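PDB 4BJ1: protein RIF2 from Saccharomyces cerevisiae, which helps to silence transcription and to regulate telomere length, and interacts with RAP1 and RIF1. Local coordinates for residues V75-N85 / E141-E152. Sequence-based numbering, arbitrary orientation.
Sequences VDINVVIIEMN and ESIDHIVYFKFE
Val80 and Val147 run alongside each other on the tightly packed face of two parallel strands, 78-83 and 145-152, and meet through their CG1 methyls at 4.0 Å. Next along, Ile82 sends CD1 obliquely across to Val147 CG1 at 3.6 Å, while its chi1 of -76° sets CG1 beside the backbone N and turns CG2 opposite that N, against Phe149 CD1. Met84 adds a Met-aromatic contact: its folded side chain brings SD to the ring edge, 4.0 Å from Phe149 CD1. Helices 128-137 and 165-180 cover this face, and Phe171 meets the Phe149 ring edge-to-face. Between the strands, backbone bonds run from Ile146 N to Asn78 O and on to Met84 N with Lys150 O, each 2.8 Å long. The pair forms one margin of the five-stranded parallel sheet of the AAA+ fold: 78-83 is one of the two outermost strands within the chain, and 145-153 separates it from 184-192. On the other face, Ile81 CD1 approaches the Tyr148 ring in its plane, at the CD2 edge. Farther along, the partly exposed Glu83 meets Lys150 through its aliphatic CG, 4.1 Å from Lys150 CD; their polar ends part, Glu83 OE1 bonding to Lys243 N of the second subunit and Lys150 NZ to Tyr61. The loose side is the start of the strands, where Glu141 is exposed and Ser142 partly so. Ser142 OG accepts from Asn78 N at 3.2 Å and donates to Asp144 O at 2.7 Å, in the carbonyl plane. Replacing Ser142 with an alanine would probably leave Asn78 N without this acceptor and Asp144 O without its donor, the turn less firmly tied to strand 78-83. Nearby, the Asn78 amide stands 75° to the His145 ring, and OD1 takes a weak, straight bond from ND1.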
loop_
_atom_site.group_PDB
_atom_site.type_symbol
_atom_site.label_atom_id
_atom_site.label_comp_id
_atom_site.label_asym_id
_atom_site.label_seq_id
_atom_site.Cartn_x
_atom_site.Cartn_y
_atom_site.Cartn_z
ATOM N N VAL A 75 -2.645 -9.978 16.590
ATOM C CA VAL A 75 -2.433 -10.436 17.972
ATOM C C VAL A 75 -2.872 -9.358 18.979
ATOM O O VAL A 75 -2.361 -8.230 18.946
ATOM C CB VAL A 75 -0.974 -10.928 18.214
ATOM C CG1 VAL A 75 -0.800 -11.474 19.633
ATOM C CG2 VAL A 75 -0.570 -11.984 17.183
ATOM N N ASP A 76 -3.840 -9.723 19.849
ATOM C CA ASP A 76 -4.446 -8.860 20.877
ATOM C C ASP A 76 -3.709 -8.913 22.257
ATOM O O ASP A 76 -4.293 -8.571 23.304
ATOM C CB ASP A 76 -5.955 -9.193 21.014
ATOM C CG ASP A 76 -6.275 -10.522 21.699
ATOM O OD1 ASP A 76 -5.465 -11.479 21.566
ATOM O OD2 ASP A 76 -7.334 -10.607 22.364
ATOM N N ILE A 77 -2.425 -9.330 22.228
ATOM C CA ILE A 77 -1.520 -9.501 23.365
ATOM C C ILE A 77 -0.216 -8.779 23.031
ATOM O O ILE A 77 0.087 -8.617 21.850
ATOM C CB ILE A 77 -1.369 -11.041 23.568
ATOM C CG1 ILE A 77 -2.202 -11.527 24.776
ATOM C CG2 ILE A 77 0.080 -11.550 23.621
ATOM C CD1 ILE A 77 -3.798 -11.649 24.542
ATOM N N ASN A 78 0.540 -8.317 24.037
ATOM C CA ASN A 78 1.806 -7.624 23.777
ATOM C C ASN A 78 2.813 -8.475 22.976
ATOM O O ASN A 78 3.040 -9.646 23.285
ATOM C CB ASN A 78 2.419 -7.106 25.054
ATOM C CG ASN A 78 3.681 -6.334 24.843
ATOM O OD1 ASN A 78 4.786 -6.888 24.885
ATOM N ND2 ASN A 78 3.544 -5.026 24.681
ATOM N N VAL A 79 3.366 -7.880 21.903
ATOM C CA VAL A 79 4.337 -8.495 20.994
ATOM C C VAL A 79 5.598 -7.650 21.073
ATOM O O VAL A 79 5.508 -6.430 21.042
ATOM C CB VAL A 79 3.806 -8.639 19.542
ATOM C CG1 VAL A 79 4.824 -9.339 18.660
ATOM C CG2 VAL A 79 2.471 -9.382 19.498
ATOM N N VAL A 80 6.753 -8.308 21.277
ATOM C CA VAL A 80 8.105 -7.743 21.391
ATOM C C VAL A 80 8.926 -8.366 20.261
ATOM O O VAL A 80 8.665 -9.508 19.874
ATOM C CB VAL A 80 8.713 -8.002 22.803
ATOM C CG1 VAL A 80 10.238 -8.079 22.791
ATOM C CG2 VAL A 80 8.245 -6.952 23.797
ATOM N N ILE A 81 9.870 -7.595 19.697
ATOM C CA ILE A 81 10.711 -8.054 18.608
ATOM C C ILE A 81 12.159 -8.022 19.033
ATOM O O ILE A 81 12.634 -7.003 19.548
ATOM C CB ILE A 81 10.511 -7.201 17.325
ATOM C CG1 ILE A 81 8.987 -6.832 17.060
ATOM C CG2 ILE A 81 11.189 -7.853 16.101
ATOM C CD1 ILE A 81 7.897 -7.976 16.830
ATOM N N ILE A 82 12.868 -9.134 18.788
ATOM C CA ILE A 82 14.295 -9.243 19.041
ATOM C C ILE A 82 14.943 -9.768 17.775
ATOM O O ILE A 82 14.527 -10.798 17.251
ATOM C CB ILE A 82 14.651 -10.005 20.343
ATOM C CG1 ILE A 82 14.402 -9.097 21.570
ATOM C CG2 ILE A 82 16.110 -10.453 20.337
ATOM C CD1 ILE A 82 13.738 -9.715 22.682
ATOM N N GLU A 83 15.892 -8.987 17.229
ATOM C CA GLU A 83 16.616 -9.343 16.018
ATOM C C GLU A 83 17.915 -10.010 16.458
ATOM O O GLU A 83 18.789 -9.367 17.055
ATOM C CB GLU A 83 16.857 -8.102 15.172
ATOM C CG GLU A 83 15.578 -7.471 14.656
ATOM C CD GLU A 83 15.817 -6.110 14.037
ATOM O OE1 GLU A 83 15.947 -5.124 14.798
ATOM O OE2 GLU A 83 15.928 -6.039 12.791
ATOM N N MET A 84 18.003 -11.325 16.229
ATOM C CA MET A 84 19.109 -12.172 16.680
ATOM C C MET A 84 20.349 -12.174 15.780
ATOM O O MET A 84 21.380 -12.739 16.163
ATOM C CB MET A 84 18.599 -13.607 16.904
ATOM C CG MET A 84 17.674 -13.733 18.100
ATOM S SD MET A 84 18.372 -12.997 19.591
ATOM C CE MET A 84 19.721 -14.126 19.897
ATOM N N ASN A 85 20.246 -11.542 14.598
ATOM C CA ASN A 85 21.313 -11.454 13.599
ATOM C C ASN A 85 22.590 -10.856 14.134
ATOM O O ASN A 85 23.644 -11.501 14.063
ATOM C CB ASN A 85 20.833 -10.696 12.392
ATOM C CG ASN A 85 19.926 -11.546 11.584
ATOM O OD1 ASN A 85 20.392 -12.425 10.859
ATOM N ND2 ASN A 85 18.614 -11.367 11.773
ATOM N N GLU A 141 2.120 -3.718 29.944
ATOM C CA GLU A 141 1.125 -3.581 28.892
ATOM C C GLU A 141 0.004 -4.599 29.064
ATOM O O GLU A 141 -1.170 -4.217 29.003
ATOM C CB GLU A 141 1.783 -3.761 27.508
ATOM C CG GLU A 141 2.692 -2.619 27.097
ATOM C CD GLU A 141 1.993 -1.592 26.237
ATOM O OE1 GLU A 141 1.962 -1.786 24.999
ATOM O OE2 GLU A 141 1.438 -0.619 26.801
ATOM N N SER A 142 0.373 -5.901 29.223
ATOM C CA SER A 142 -0.539 -7.042 29.388
ATOM C C SER A 142 0.142 -8.124 30.194
ATOM O O SER A 142 1.351 -8.058 30.366
ATOM C CB SER A 142 -1.019 -7.575 28.033
ATOM O OG SER A 142 0.029 -8.017 27.189
ATOM N N ILE A 143 -0.626 -9.086 30.732
ATOM C CA ILE A 143 -0.107 -10.190 31.544
ATOM C C ILE A 143 0.680 -11.142 30.652
ATOM O O ILE A 143 1.767 -11.595 31.038
ATOM C CB ILE A 143 -1.234 -10.902 32.343
ATOM C CG1 ILE A 143 -1.638 -10.094 33.575
ATOM C CG2 ILE A 143 -0.843 -12.331 32.737
ATOM C CD1 ILE A 143 -2.962 -10.453 34.092
ATOM N N ASP A 144 0.130 -11.421 29.458
ATOM C CA ASP A 144 0.745 -12.301 28.471
ATOM C C ASP A 144 1.609 -11.501 27.485
ATOM O O ASP A 144 1.239 -10.393 27.105
ATOM C CB ASP A 144 -0.338 -13.091 27.720
ATOM C CG ASP A 144 -1.204 -13.971 28.598
ATOM O OD1 ASP A 144 -0.649 -14.879 29.264
ATOM O OD2 ASP A 144 -2.443 -13.783 28.590
ATOM N N HIS A 145 2.744 -12.059 27.068
ATOM C CA HIS A 145 3.661 -11.422 26.123
ATOM C C HIS A 145 4.106 -12.435 25.104
ATOM O O HIS A 145 4.095 -13.627 25.390
ATOM C CB HIS A 145 4.912 -10.879 26.835
ATOM C CG HIS A 145 4.613 -10.003 28.004
ATOM N ND1 HIS A 145 4.472 -8.636 27.859
ATOM C CD2 HIS A 145 4.388 -10.340 29.299
ATOM C CE1 HIS A 145 4.199 -8.179 29.073
ATOM N NE2 HIS A 145 4.133 -9.172 29.976
ATOM N N ILE A 146 4.506 -11.965 23.916
ATOM C CA ILE A 146 5.035 -12.783 22.830
ATOM C C ILE A 146 6.319 -12.120 22.385
ATOM O O ILE A 146 6.326 -10.937 22.027
ATOM C CB ILE A 146 4.042 -12.994 21.657
ATOM C CG1 ILE A 146 2.918 -13.978 22.042
ATOM C CG2 ILE A 146 4.779 -13.488 20.404
ATOM C CD1 ILE A 146 1.710 -14.039 21.036
ATOM N N VAL A 147 7.404 -12.882 22.441
ATOM C CA VAL A 147 8.715 -12.445 22.018
ATOM C C VAL A 147 8.922 -13.055 20.656
ATOM O O VAL A 147 8.827 -14.276 20.526
ATOM C CB VAL A 147 9.800 -12.936 22.971
ATOM C CG1 VAL A 147 10.988 -12.007 22.936
ATOM C CG2 VAL A 147 9.270 -13.065 24.378
ATOM N N TYR A 148 9.174 -12.228 19.638
ATOM C CA TYR A 148 9.429 -12.714 18.297
ATOM C C TYR A 148 10.876 -12.463 18.029
ATOM O O TYR A 148 11.293 -11.309 17.934
ATOM C CB TYR A 148 8.484 -12.081 17.244
ATOM C CG TYR A 148 9.073 -11.893 15.858
ATOM C CD1 TYR A 148 9.598 -12.972 15.139
ATOM C CD2 TYR A 148 9.088 -10.641 15.251
ATOM C CE1 TYR A 148 10.161 -12.794 13.871
ATOM C CE2 TYR A 148 9.619 -10.458 13.972
ATOM C CZ TYR A 148 10.155 -11.535 13.284
ATOM O OH TYR A 148 10.661 -11.335 12.017
ATOM N N PHE A 149 11.651 -13.559 17.985
ATOM C CA PHE A 149 13.085 -13.575 17.707
ATOM C C PHE A 149 13.232 -13.808 16.223
ATOM O O PHE A 149 12.653 -14.752 15.688
ATOM C CB PHE A 149 13.789 -14.688 18.482
ATOM C CG PHE A 149 13.697 -14.610 19.989
ATOM C CD1 PHE A 149 14.655 -13.922 20.726
ATOM C CD2 PHE A 149 12.687 -15.285 20.677
ATOM C CE1 PHE A 149 14.587 -13.881 22.122
ATOM C CE2 PHE A 149 12.607 -15.220 22.071
ATOM C CZ PHE A 149 13.568 -14.536 22.784
ATOM N N LYS A 150 13.977 -12.940 15.548
ATOM C CA LYS A 150 14.151 -13.020 14.105
ATOM C C LYS A 150 15.606 -13.256 13.769
ATOM O O LYS A 150 16.472 -12.523 14.256
ATOM C CB LYS A 150 13.614 -11.724 13.455
ATOM C CG LYS A 150 13.983 -11.499 11.994
ATOM C CD LYS A 150 14.195 -10.015 11.741
ATOM C CE LYS A 150 14.433 -9.707 10.286
ATOM N NZ LYS A 150 13.173 -9.703 9.491
ATOM N N PHE A 151 15.876 -14.274 12.939
ATOM C CA PHE A 151 17.230 -14.599 12.500
ATOM C C PHE A 151 17.225 -14.804 10.997
ATOM O O PHE A 151 16.396 -15.546 10.483
ATOM C CB PHE A 151 17.796 -15.824 13.247
ATOM C CG PHE A 151 19.229 -16.120 12.879
ATOM C CD1 PHE A 151 20.263 -15.288 13.306
ATOM C CD2 PHE A 151 19.547 -17.204 12.071
ATOM C CE1 PHE A 151 21.587 -15.547 12.940
ATOM C CE2 PHE A 151 20.872 -17.456 11.699
ATOM C CZ PHE A 151 21.880 -16.620 12.129
ATOM N N GLU A 152 18.126 -14.125 10.291
ATOM C CA GLU A 152 18.199 -14.162 8.838
ATOM C C GLU A 152 19.603 -14.603 8.353
ATOM O O GLU A 152 20.602 -13.913 8.586
ATOM C CB GLU A 152 17.742 -12.797 8.277
ATOM C CG GLU A 152 18.065 -12.523 6.812
ATOM C CD GLU A 152 19.394 -11.820 6.588
ATOM O OE1 GLU A 152 19.563 -10.692 7.110
ATOM O OE2 GLU A 152 20.284 -12.418 5.937
#